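Local coordinates for protein Ta0487 (Thermoplasma acidophilum, PDB 3KBQ) that is of unknown function but belongs to the CinA family and may bind a molybdopterin-like ligand, at residues I9-E14 with F43-D48; E96-M101 with C125-N130. One frame throughout, in Å; residues are numbered along the deposited sequence.

In the fold
Both contacts reach the same mixed six-stranded sheet and lie in the probable molybdopterin-binding domain of this CinA family protein. Interaction 1 joins strand 38-45, outermost on one side within this chain, to its parallel neighbour 5-11; interaction 2 sets helix 96-106 beside strand 125-128, outermost on the other side. Their centres are about 24 Å apart, on opposite sides of the chain's centre, and their nearest atoms about 12 Å. Along the chain they follow in series, interaction 1 closing before interaction 2 opens. Interaction 1 is buried and lies at the edge where the sheet continues into the second subunit; interaction 2 is a small surface contact that packs a helix on the opposite edge.

Interaction 1: I9-E14 with F43-D48; sequences ITVGNE and FVVMDD
Beyond the ends of two parallel strands, N13 and D47 trade a pair of hydrogen bonds. The backbone N of N13 reaches OD2 of D47 at 3.2 Å, a long but nearly straight bond (172°) that meets the carboxylate from above its plane. The backbone N of D47 donates to OD1 of N13 at 3.0 Å, again from above the carbonyl plane. Both side chains carry CG anti to the carbonyl carbon, beside the backbone N, and their amide and carboxylate planes are turned 50° apart. OD1 of D47 lies 3.6 Å from CG1 of V11. An alanine in place of D47 would probably loosen the start of helix 13-16, since the acceptor for the N13 N-H would be gone. Behind this exchange runs a parallel ladder between the first two strands of the alpha/beta sheet, 38-45 being its edge within this chain: T10 N bonds to F43 O (2.8 Å), V45 N to T10 O, and G12 N to V45 O, each nearly along the C=O axis. On one face I9 sets CG1 3.9 Å from CD2 of the F43 ring, and the CG2 methyls of V11 and V45 meet at the same distance; helix 49-62 covers this face. T10 and V44 point to the other face, where both touch I15 of helix 13-16. There a water joins T10 OG1 (2.7 Å) to F43 O, while OG1 also bonds to N22. At the backbone angles of G12 a CB would press on the carbonyl O of V11 and run into OE2 of E14. Farther out, the D47 carboxylate lies near the like-charged D77, which may favour protonation of one of them, and near a sulfate probably from the crystallisation liquor; V44 pairs antiparallel with a strand of the second subunit, carrying the sheet on.

Interaction 2: E96-M101 with C125-N130; sequences EDALAM and CRPIEN
A98 is the first residue of helix segment 96-101 to meet the strand: its CB methyl stands 4.2 Å from CG of the P127 ring. Its backbone N is bonded to the side chain of D95 at the start of the helix. One turn on, M101 makes the larger contribution. Its CG lies beside the backbone N (chi1 -45°), the chain is extended about chi2 and then bends at chi3 (-51°), which brings the terminal methyl CE obliquely to within 4.1 Å of P127 CB. The same methyl passes more loosely by the backbone of I128 and E129. The proline ring thus receives A98 at CG and M101 at CB, while I128 points its CB the other way. No hydrogen bond joins the two segments, which bury just 165 Å²; farther along the helix, K105 bonds to the carbonyl O of N130. The axes of helix segment 96-101 and strand 125-128 run 20° apart in direction and come within 9.1 Å. Strand 125-128 is the outermost strand here, paired antiparallel with 137-142 and tied to it by the C125-C140 disulfide; on its far side from helix 96-106, I128 packs on L160 of helix 154-163.

Interaction 1: I9-E14 with F43-D48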
loop_
_atom_site.group_PDB
_atom_site.type_symbol
_atom_site.label_atom_id
_atom_site.label_comp_id
_atom_site.label_asym_id
_atom_site.label_seq_id
_atom_site.Cartn_x
_atom_site.Cartn_y
_atom_site.Cartn_z
ATOM N N ILE B 9 4.688 0.344 -5.478
ATOM C CA ILE B 9 4.808 1.413 -4.518
ATOM C C ILE B 9 4.039 2.606 -5.081
ATOM O O ILE B 9 4.101 2.900 -6.283
ATOM C CB ILE B 9 6.285 1.823 -4.293
ATOM C CG1 ILE B 9 7.103 0.667 -3.662
ATOM C CG2 ILE B 9 6.329 3.128 -3.378
ATOM C CD1 ILE B 9 8.650 0.912 -3.801
ATOM N N THR B 10 3.287 3.273 -4.216
ATOM C CA THR B 10 2.571 4.466 -4.589
ATOM C C THR B 10 3.051 5.528 -3.584
ATOM O O THR B 10 2.996 5.323 -2.363
ATOM C CB THR B 10 1.028 4.306 -4.423
ATOM O OG1 THR B 10 0.573 3.223 -5.249
ATOM C CG2 THR B 10 0.273 5.605 -4.859
ATOM N N VAL B 11 3.509 6.658 -4.098
ATOM C CA VAL B 11 3.948 7.774 -3.231
ATOM C C VAL B 11 2.968 8.967 -3.351
ATOM O O VAL B 11 2.705 9.429 -4.455
ATOM C CB VAL B 11 5.370 8.239 -3.660
ATOM C CG1 VAL B 11 5.877 9.369 -2.755
ATOM C CG2 VAL B 11 6.370 7.010 -3.697
ATOM N N GLY B 12 2.432 9.466 -2.245
ATOM C CA GLY B 12 1.505 10.582 -2.322
ATOM C C GLY B 12 0.600 10.652 -1.099
ATOM O O GLY B 12 -0.217 9.755 -0.846
ATOM N N ASN B 13 0.767 11.717 -0.329
ATOM C CA ASN B 13 -0.076 11.980 0.832
ATOM C C ASN B 13 -1.568 11.940 0.533
ATOM O O ASN B 13 -2.349 11.526 1.383
ATOM C CB ASN B 13 0.256 13.372 1.424
ATOM C CG ASN B 13 1.672 13.446 1.991
ATOM O OD1 ASN B 13 2.424 12.474 1.970
ATOM N ND2 ASN B 13 2.046 14.618 2.483
ATOM N N GLU B 14 -1.970 12.393 -0.654
ATOM C CA GLU B 14 -3.396 12.462 -0.956
ATOM C C GLU B 14 -4.038 11.060 -1.053
ATOM O O GLU B 14 -5.212 10.901 -0.748
ATOM C CB GLU B 14 -3.675 13.305 -2.222
ATOM C CG GLU B 14 -3.197 12.634 -3.533
ATOM C CD GLU B 14 -1.666 12.535 -3.671
ATOM O OE1 GLU B 14 -0.929 13.252 -2.930
ATOM O OE2 GLU B 14 -1.212 11.707 -4.508
ATOM N N PHE B 43 2.757 -0.898 -1.399
ATOM C CA PHE B 43 3.152 0.044 -0.349
ATOM C C PHE B 43 2.599 1.402 -0.740
ATOM O O PHE B 43 2.647 1.788 -1.920
ATOM C CB PHE B 43 4.678 0.170 -0.288
ATOM C CG PHE B 43 5.381 -1.120 -0.070
ATOM C CD1 PHE B 43 5.720 -1.509 1.201
ATOM C CD2 PHE B 43 5.713 -1.949 -1.174
ATOM C CE1 PHE B 43 6.401 -2.744 1.412
ATOM C CE2 PHE B 43 6.367 -3.130 -1.002
ATOM C CZ PHE B 43 6.724 -3.553 0.314
ATOM N N VAL B 44 2.059 2.112 0.228
ATOM C CA VAL B 44 1.681 3.502 0.009
ATOM C C VAL B 44 2.410 4.304 1.060
ATOM O O VAL B 44 2.312 4.047 2.265
ATOM C CB VAL B 44 0.163 3.739 0.093
ATOM C CG1 VAL B 44 -0.157 5.177 -0.355
ATOM C CG2 VAL B 44 -0.596 2.704 -0.791
ATOM N N VAL B 45 3.140 5.302 0.592
ATOM C CA VAL B 45 3.915 6.106 1.488
ATOM C C VAL B 45 3.753 7.604 1.198
ATOM O O VAL B 45 3.364 8.002 0.111
ATOM C CB VAL B 45 5.409 5.739 1.455
ATOM C CG1 VAL B 45 5.623 4.278 2.009
ATOM C CG2 VAL B 45 6.033 5.984 0.033
ATOM N N MET B 46 4.095 8.402 2.198
ATOM C CA MET B 46 4.061 9.871 2.122
ATOM C C MET B 46 5.196 10.394 1.270
ATOM O O MET B 46 6.216 9.691 1.042
ATOM C CB MET B 46 4.245 10.467 3.552
ATOM C CG MET B 46 3.003 10.230 4.492
ATOM S SD MET B 46 3.155 10.942 6.203
ATOM C CE MET B 46 4.603 10.173 6.670
ATOM N N ASP B 47 5.035 11.658 0.856
ATOM C CA ASP B 47 6.097 12.403 0.222
ATOM C C ASP B 47 7.179 12.699 1.230
ATOM O O ASP B 47 7.273 13.808 1.735
ATOM C CB ASP B 47 5.529 13.692 -0.397
ATOM C CG ASP B 47 4.475 13.361 -1.448
ATOM O OD1 ASP B 47 4.904 12.807 -2.499
ATOM O OD2 ASP B 47 3.250 13.549 -1.200
ATOM N N ASP B 48 8.051 11.729 1.462
ATOM C CA ASP B 48 8.975 11.830 2.586
ATOM C C ASP B 48 10.161 10.921 2.276
ATOM O O ASP B 48 9.941 9.713 2.003
ATOM C CB ASP B 48 8.249 11.279 3.821
ATOM C CG ASP B 48 9.136 11.222 5.036
ATOM O OD1 ASP B 48 8.847 12.004 5.953
ATOM O OD2 ASP B 48 10.134 10.433 5.061
HETATM O O HOH W 1 1.068 0.911 -4.015
#

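Interaction 2: E96-M101 with C125-N130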
loop_
_atom_site.group_PDB
_atom_site.type_symbol
_atom_site.label_atom_id
_atom_site.label_comp_id
_atom_site.label_asym_id
_atom_site.label_seq_id
_atom_site.Cartn_x
_atom_site.Cartn_y
_atom_site.Cartn_z
ATOM N N GLU B 96 22.625 14.840 -18.477
ATOM C CA GLU B 96 22.581 15.860 -19.529
ATOM C C GLU B 96 21.494 15.614 -20.623
ATOM O O GLU B 96 20.849 16.579 -21.093
ATOM C CB GLU B 96 23.977 16.084 -20.142
ATOM C CG GLU B 96 25.087 16.558 -19.162
ATOM C CD GLU B 96 24.841 17.952 -18.514
ATOM O OE1 GLU B 96 23.982 18.743 -18.986
ATOM O OE2 GLU B 96 25.537 18.265 -17.513
ATOM N N ASP B 97 21.246 14.341 -20.975
ATOM C CA ASP B 97 20.173 14.009 -21.949
ATOM C C ASP B 97 18.839 14.399 -21.327
ATOM O O ASP B 97 18.038 15.112 -21.948
ATOM C CB ASP B 97 20.080 12.499 -22.285
ATOM C CG ASP B 97 21.415 11.865 -22.706
ATOM O OD1 ASP B 97 22.406 12.589 -23.029
ATOM O OD2 ASP B 97 21.456 10.602 -22.730
ATOM N N ALA B 98 18.629 13.931 -20.093
ATOM C CA ALA B 98 17.410 14.242 -19.328
ATOM C C ALA B 98 17.204 15.763 -19.308
ATOM O O ALA B 98 16.125 16.263 -19.674
ATOM C CB ALA B 98 17.509 13.689 -17.901
ATOM N N LEU B 99 18.263 16.489 -18.921
ATOM C CA LEU B 99 18.191 17.950 -18.836
ATOM C C LEU B 99 17.770 18.581 -20.183
ATOM O O LEU B 99 16.833 19.393 -20.237
ATOM C CB LEU B 99 19.520 18.552 -18.316
ATOM C CG LEU B 99 19.530 20.092 -18.173
ATOM C CD1 LEU B 99 18.359 20.614 -17.303
ATOM C CD2 LEU B 99 20.871 20.589 -17.635
ATOM N N ALA B 100 18.470 18.187 -21.252
ATOM C CA ALA B 100 18.071 18.535 -22.623
ATOM C C ALA B 100 16.584 18.216 -22.942
ATOM O O ALA B 100 15.880 19.072 -23.460
ATOM C CB ALA B 100 19.006 17.863 -23.649
ATOM N N MET B 101 16.119 17.007 -22.631
ATOM C CA MET B 101 14.686 16.658 -22.794
ATOM C C MET B 101 13.829 17.778 -22.163
ATOM O O MET B 101 12.959 18.379 -22.814
ATOM C CB MET B 101 14.337 15.314 -22.131
ATOM C CG MET B 101 15.317 14.100 -22.375
ATOM S SD MET B 101 14.740 12.363 -21.998
ATOM C CE MET B 101 14.092 12.415 -20.342
ATOM N N CYS B 125 20.349 4.422 -12.629
ATOM C CA CYS B 125 19.120 4.619 -13.401
ATOM C C CYS B 125 19.394 5.215 -14.761
ATOM O O CYS B 125 20.377 5.925 -14.921
ATOM C CB CYS B 125 18.176 5.543 -12.643
ATOM S SG CYS B 125 17.672 4.857 -11.035
ATOM N N ARG B 126 18.520 4.915 -15.722
ATOM C CA ARG B 126 18.436 5.601 -17.003
ATOM C C ARG B 126 17.082 6.319 -17.102
ATOM O O ARG B 126 16.053 5.744 -16.700
ATOM C CB ARG B 126 18.475 4.583 -18.133
ATOM C CG ARG B 126 19.839 4.050 -18.469
ATOM C CD ARG B 126 19.763 3.245 -19.769
ATOM N NE ARG B 126 19.105 1.947 -19.589
ATOM C CZ ARG B 126 17.944 1.590 -20.136
ATOM N NH1 ARG B 126 17.279 2.428 -20.924
ATOM N NH2 ARG B 126 17.447 0.379 -19.892
ATOM N N PRO B 127 17.046 7.532 -17.699
ATOM C CA PRO B 127 15.738 8.157 -17.837
ATOM C C PRO B 127 14.929 7.524 -18.961
ATOM O O PRO B 127 15.517 7.029 -19.906
ATOM C CB PRO B 127 16.068 9.620 -18.164
ATOM C CG PRO B 127 17.511 9.619 -18.764
ATOM C CD PRO B 127 18.117 8.258 -18.425
ATOM N N ILE B 128 13.601 7.524 -18.837
ATOM C CA ILE B 128 12.695 7.140 -19.911
ATOM C C ILE B 128 11.875 8.361 -20.328
ATOM O O ILE B 128 11.271 9.042 -19.473
ATOM C CB ILE B 128 11.607 6.103 -19.494
ATOM C CG1 ILE B 128 12.136 5.058 -18.494
ATOM C CG2 ILE B 128 11.014 5.509 -20.777
ATOM C CD1 ILE B 128 11.041 4.423 -17.557
ATOM N N GLU B 129 11.818 8.595 -21.633
ATOM C CA GLU B 129 11.159 9.766 -22.198
ATOM C C GLU B 129 9.698 9.813 -21.839
ATOM O O GLU B 129 9.006 8.799 -21.902
ATOM C CB GLU B 129 11.291 9.756 -23.711
ATOM C CG GLU B 129 10.945 11.121 -24.304
ATOM C CD GLU B 129 10.077 11.029 -25.558
ATOM O OE1 GLU B 129 9.704 12.097 -26.123
ATOM O OE2 GLU B 129 9.779 9.889 -25.986
ATOM N N ASN B 130 9.226 10.976 -21.441
ATOM C CA ASN B 130 7.832 11.144 -21.116
ATOM C C ASN B 130 7.184 11.969 -22.216
ATOM O O ASN B 130 7.230 13.190 -22.169
ATOM C CB ASN B 130 7.699 11.842 -19.765
ATOM C CG ASN B 130 6.272 11.951 -19.278
ATOM O OD1 ASN B 130 5.288 11.682 -20.003
ATOM N ND2 ASN B 130 6.145 12.375 -18.029
#